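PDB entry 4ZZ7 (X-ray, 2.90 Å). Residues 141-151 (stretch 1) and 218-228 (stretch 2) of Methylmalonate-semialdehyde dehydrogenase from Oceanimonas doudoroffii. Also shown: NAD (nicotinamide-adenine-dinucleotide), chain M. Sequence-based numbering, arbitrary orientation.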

# COMPACT_ATOMS: atom_id res chain seq x y z
N PRO A 141 -4.29 18.03 6.37
CA PRO A 141 -5.25 18.73 5.54
C PRO A 141 -4.72 20.03 4.91
O PRO A 141 -3.83 20.67 5.45
CB PRO A 141 -6.41 19.01 6.50
CG PRO A 141 -6.19 18.07 7.65
CD PRO A 141 -4.71 18.00 7.77
N MET A 142 -5.29 20.38 3.76
CA MET A 142 -4.97 21.62 3.05
C MET A 142 -5.50 22.87 3.78
O MET A 142 -4.75 23.83 4.05
CB MET A 142 -5.57 21.56 1.64
CG MET A 142 -5.03 20.45 0.73
SD MET A 142 -3.24 20.59 0.47
CE MET A 142 -3.03 22.14 -0.42
N GLY A 143 -6.79 22.87 4.08
CA GLY A 143 -7.44 24.06 4.61
C GLY A 143 -8.80 24.19 4.00
O GLY A 143 -9.60 23.27 4.11
N VAL A 144 -9.05 25.33 3.34
CA VAL A 144 -10.32 25.56 2.64
C VAL A 144 -10.12 25.12 1.22
O VAL A 144 -9.15 25.51 0.56
CB VAL A 144 -10.81 27.02 2.66
CG1 VAL A 144 -12.15 27.13 1.94
CG2 VAL A 144 -10.98 27.55 4.08
N VAL A 145 -11.07 24.30 0.77
CA VAL A 145 -11.02 23.67 -0.53
C VAL A 145 -12.26 24.04 -1.28
O VAL A 145 -13.35 24.05 -0.71
CB VAL A 145 -10.98 22.15 -0.41
CG1 VAL A 145 -11.02 21.50 -1.79
CG2 VAL A 145 -9.70 21.74 0.31
N ALA A 146 -12.09 24.33 -2.57
CA ALA A 146 -13.17 24.82 -3.40
C ALA A 146 -13.48 23.80 -4.48
O ALA A 146 -12.57 23.21 -5.07
CB ALA A 146 -12.78 26.15 -4.03
N GLY A 147 -14.78 23.61 -4.72
CA GLY A 147 -15.26 22.64 -5.72
C GLY A 147 -16.20 23.30 -6.70
O GLY A 147 -17.07 24.06 -6.29
N ILE A 148 -16.03 23.01 -7.99
CA ILE A 148 -16.83 23.63 -9.03
C ILE A 148 -17.33 22.56 -9.96
O ILE A 148 -16.50 21.84 -10.54
CB ILE A 148 -16.03 24.65 -9.82
CG1 ILE A 148 -15.55 25.75 -8.87
CG2 ILE A 148 -16.88 25.26 -10.93
CD1 ILE A 148 -14.47 26.60 -9.45
N THR A 149 -18.65 22.47 -10.12
CA THR A 149 -19.28 21.28 -10.69
C THR A 149 -20.20 21.61 -11.85
O THR A 149 -20.65 22.74 -11.99
CB THR A 149 -20.04 20.47 -9.62
OG1 THR A 149 -21.26 21.14 -9.23
CG2 THR A 149 -19.15 20.25 -8.43
N PRO A 150 -20.48 20.61 -12.69
CA PRO A 150 -21.31 20.86 -13.86
C PRO A 150 -22.82 20.58 -13.64
O PRO A 150 -23.25 20.17 -12.53
CB PRO A 150 -20.70 19.92 -14.89
CG PRO A 150 -20.27 18.74 -14.09
CD PRO A 150 -19.99 19.23 -12.69
N PHE A 151 -23.59 20.81 -14.71
CA PHE A 151 -25.03 20.67 -14.66
C PHE A 151 -25.46 19.22 -14.77
O PHE A 151 -26.46 18.84 -14.20
CB PHE A 151 -25.72 21.48 -15.78
CG PHE A 151 -25.69 20.83 -17.13
CD1 PHE A 151 -26.59 19.81 -17.46
CD2 PHE A 151 -24.79 21.23 -18.08
CE1 PHE A 151 -26.55 19.19 -18.70
CE2 PHE A 151 -24.74 20.62 -19.32
CZ PHE A 151 -25.63 19.60 -19.64
N ASP A 218 -6.83 34.05 -1.29
CA ASP A 218 -5.63 33.35 -0.86
C ASP A 218 -5.88 32.23 0.14
O ASP A 218 -5.05 31.32 0.26
CB ASP A 218 -4.59 34.34 -0.30
CG ASP A 218 -4.07 35.30 -1.37
OD1 ASP A 218 -4.56 35.25 -2.54
OD2 ASP A 218 -3.18 36.12 -1.05
N ARG A 219 -7.01 32.28 0.85
CA ARG A 219 -7.37 31.20 1.79
C ARG A 219 -7.77 29.86 1.12
O ARG A 219 -7.75 28.82 1.76
CB ARG A 219 -8.49 31.65 2.74
CG ARG A 219 -8.12 32.81 3.61
CD ARG A 219 -9.32 33.47 4.26
NE ARG A 219 -10.15 34.18 3.30
CZ ARG A 219 -11.27 34.82 3.63
NH1 ARG A 219 -11.70 34.84 4.89
NH2 ARG A 219 -11.99 35.43 2.68
N VAL A 220 -8.15 29.90 -0.16
CA VAL A 220 -8.53 28.72 -0.90
C VAL A 220 -7.23 28.09 -1.35
O VAL A 220 -6.53 28.65 -2.18
CB VAL A 220 -9.40 29.04 -2.14
CG1 VAL A 220 -9.74 27.77 -2.90
CG2 VAL A 220 -10.69 29.74 -1.75
N LYS A 221 -6.97 26.90 -0.83
CA LYS A 221 -5.73 26.20 -1.05
C LYS A 221 -5.79 25.10 -2.12
O LYS A 221 -4.74 24.59 -2.49
CB LYS A 221 -5.28 25.58 0.27
CG LYS A 221 -4.28 26.43 1.03
CD LYS A 221 -4.93 27.54 1.81
CE LYS A 221 -4.07 28.80 1.82
NZ LYS A 221 -2.76 28.67 2.53
N ALA A 222 -6.97 24.72 -2.59
CA ALA A 222 -7.08 23.72 -3.66
C ALA A 222 -8.39 23.84 -4.39
O ALA A 222 -9.42 24.11 -3.78
CB ALA A 222 -6.93 22.32 -3.09
N VAL A 223 -8.37 23.59 -5.69
CA VAL A 223 -9.57 23.70 -6.51
C VAL A 223 -9.83 22.45 -7.36
O VAL A 223 -9.01 22.10 -8.21
CB VAL A 223 -9.46 24.93 -7.43
CG1 VAL A 223 -10.72 25.08 -8.28
CG2 VAL A 223 -9.20 26.19 -6.59
N SER A 224 -10.97 21.80 -7.12
CA SER A 224 -11.46 20.67 -7.95
C SER A 224 -12.53 21.15 -8.94
O SER A 224 -13.65 21.51 -8.54
CB SER A 224 -12.07 19.57 -7.07
OG SER A 224 -11.08 18.84 -6.35
N PHE A 225 -12.19 21.15 -10.23
CA PHE A 225 -13.14 21.54 -11.28
C PHE A 225 -13.49 20.36 -12.11
O PHE A 225 -12.61 19.58 -12.45
CB PHE A 225 -12.58 22.61 -12.23
CG PHE A 225 -13.52 22.97 -13.36
CD1 PHE A 225 -14.56 23.83 -13.16
CD2 PHE A 225 -13.37 22.41 -14.62
CE1 PHE A 225 -15.43 24.14 -14.18
CE2 PHE A 225 -14.25 22.71 -15.65
CZ PHE A 225 -15.28 23.58 -15.43
N VAL A 226 -14.78 20.26 -12.44
CA VAL A 226 -15.31 19.29 -13.40
C VAL A 226 -16.23 20.07 -14.35
O VAL A 226 -17.10 20.80 -13.90
CB VAL A 226 -16.10 18.15 -12.70
CG1 VAL A 226 -16.78 17.23 -13.70
CG2 VAL A 226 -15.15 17.33 -11.86
N GLY A 227 -16.01 19.94 -15.65
CA GLY A 227 -16.81 20.65 -16.64
C GLY A 227 -16.22 20.55 -18.03
O GLY A 227 -15.58 19.55 -18.36
N SER A 228 -16.47 21.57 -18.86
CA SER A 228 -15.96 21.62 -20.25
C SER A 228 -14.45 21.90 -20.32
O SER A 228 -13.87 22.51 -19.42
CB SER A 228 -16.71 22.67 -21.06
OG SER A 228 -16.40 23.97 -20.58
PA NAD M . -19.03 24.22 -17.91
O1A NAD M . -19.85 25.41 -18.41
O2A NAD M . -17.71 23.83 -18.56
O5B NAD M . -18.67 24.47 -16.35
C5B NAD M . -19.52 24.09 -15.26
C4B NAD M . -19.25 24.92 -14.01
O4B NAD M . -18.32 25.97 -14.29
C3B NAD M . -20.49 25.61 -13.45
O3B NAD M . -20.47 25.48 -12.03
C2B NAD M . -20.39 27.06 -13.93
O2B NAD M . -20.85 28.10 -13.06
C1B NAD M . -18.90 27.26 -14.13
N9A NAD M . -18.59 28.14 -15.30
C8A NAD M . -19.23 28.14 -16.51
N7A NAD M . -18.67 29.05 -17.34
C5A NAD M . -17.66 29.66 -16.67
C6A NAD M . -16.68 30.74 -16.97
N6A NAD M . -16.68 31.33 -18.19
N1A NAD M . -15.79 31.09 -16.00
C2A NAD M . -15.79 30.49 -14.77
N3A NAD M . -16.65 29.51 -14.42
C4A NAD M . -17.60 29.06 -15.31
O3 NAD M . -19.99 22.89 -17.88
PN NAD M . -21.62 22.78 -18.02
O1N NAD M . -22.32 23.30 -16.76
O2N NAD M . -22.14 23.20 -19.40
O5D NAD M . -21.62 21.17 -17.98
C5D NAD M . -21.28 20.42 -19.16
C4D NAD M . -19.81 19.96 -19.25
O4D NAD M . -19.40 19.02 -18.22
C3D NAD M . -19.56 19.23 -20.58
O3D NAD M . -18.84 20.07 -21.49
C2D NAD M . -18.78 17.95 -20.24
O2D NAD M . -17.65 17.76 -21.10
C1D NAD M . -18.40 18.17 -18.79
N1N NAD M . -18.22 16.95 -17.99
C2N NAD M . -16.96 16.54 -17.80
C3N NAD M . -16.70 15.40 -17.04
C7N NAD M . -15.31 14.87 -16.81
O7N NAD M . -14.51 14.62 -17.72
N7N NAD M . -14.98 14.63 -15.55
C4N NAD M . -17.77 14.73 -16.46
C5N NAD M . -19.07 15.17 -16.66
C6N NAD M . -19.27 16.31 -17.45
O HOH W 1 -7.49 27.51 3.88

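The most unusual feature lies at the C-terminal ends of the two strands, where both converge on one NAD molecule. Ser228 N and OG each donate to NAD O2A, at 2.6 Å and a very short 2.4 Å, while NAD O3B donates to Thr149 O at 2.7 Å.

Upstream, strand 144-148 and the strand ending at Val226 run parallel, their axes 13° apart and 4.8 Å at closest approach. The hydrogen bonds alternate in direction, as parallel pairing requires: Ala146 N to Ala222 O (2.9 Å, 175°), Ser224 N to Ala146 O (3.0 Å, 162°), Ile148 N to Ser224 O (2.9 Å, 162°) and Val226 N to Ile148 O (3.0 Å, 160°). Before them, Lys221 N donates to Val144 O at 2.9 Å and 169°. A water accepts from Val144 N (2.7 Å) and donates to Arg219 O (2.5 Å), linking backbone groups that do not bond directly.

Ala146, Val223, Ile148 and Phe225 share one sheet face. There Ala146 CB lies 3.6 Å from Val220 CG1, and Ile148 CG2 meets the edge of the Phe225 ring 3.5 Å from CD1, an apolar contact rather than a stack. Beyond the paired segment, Pro150 CG packs 3.8 Å from Val226 CG1. Gly227 has no side chain; a CB there would clash with Phe225 CZ at 2.4 Å.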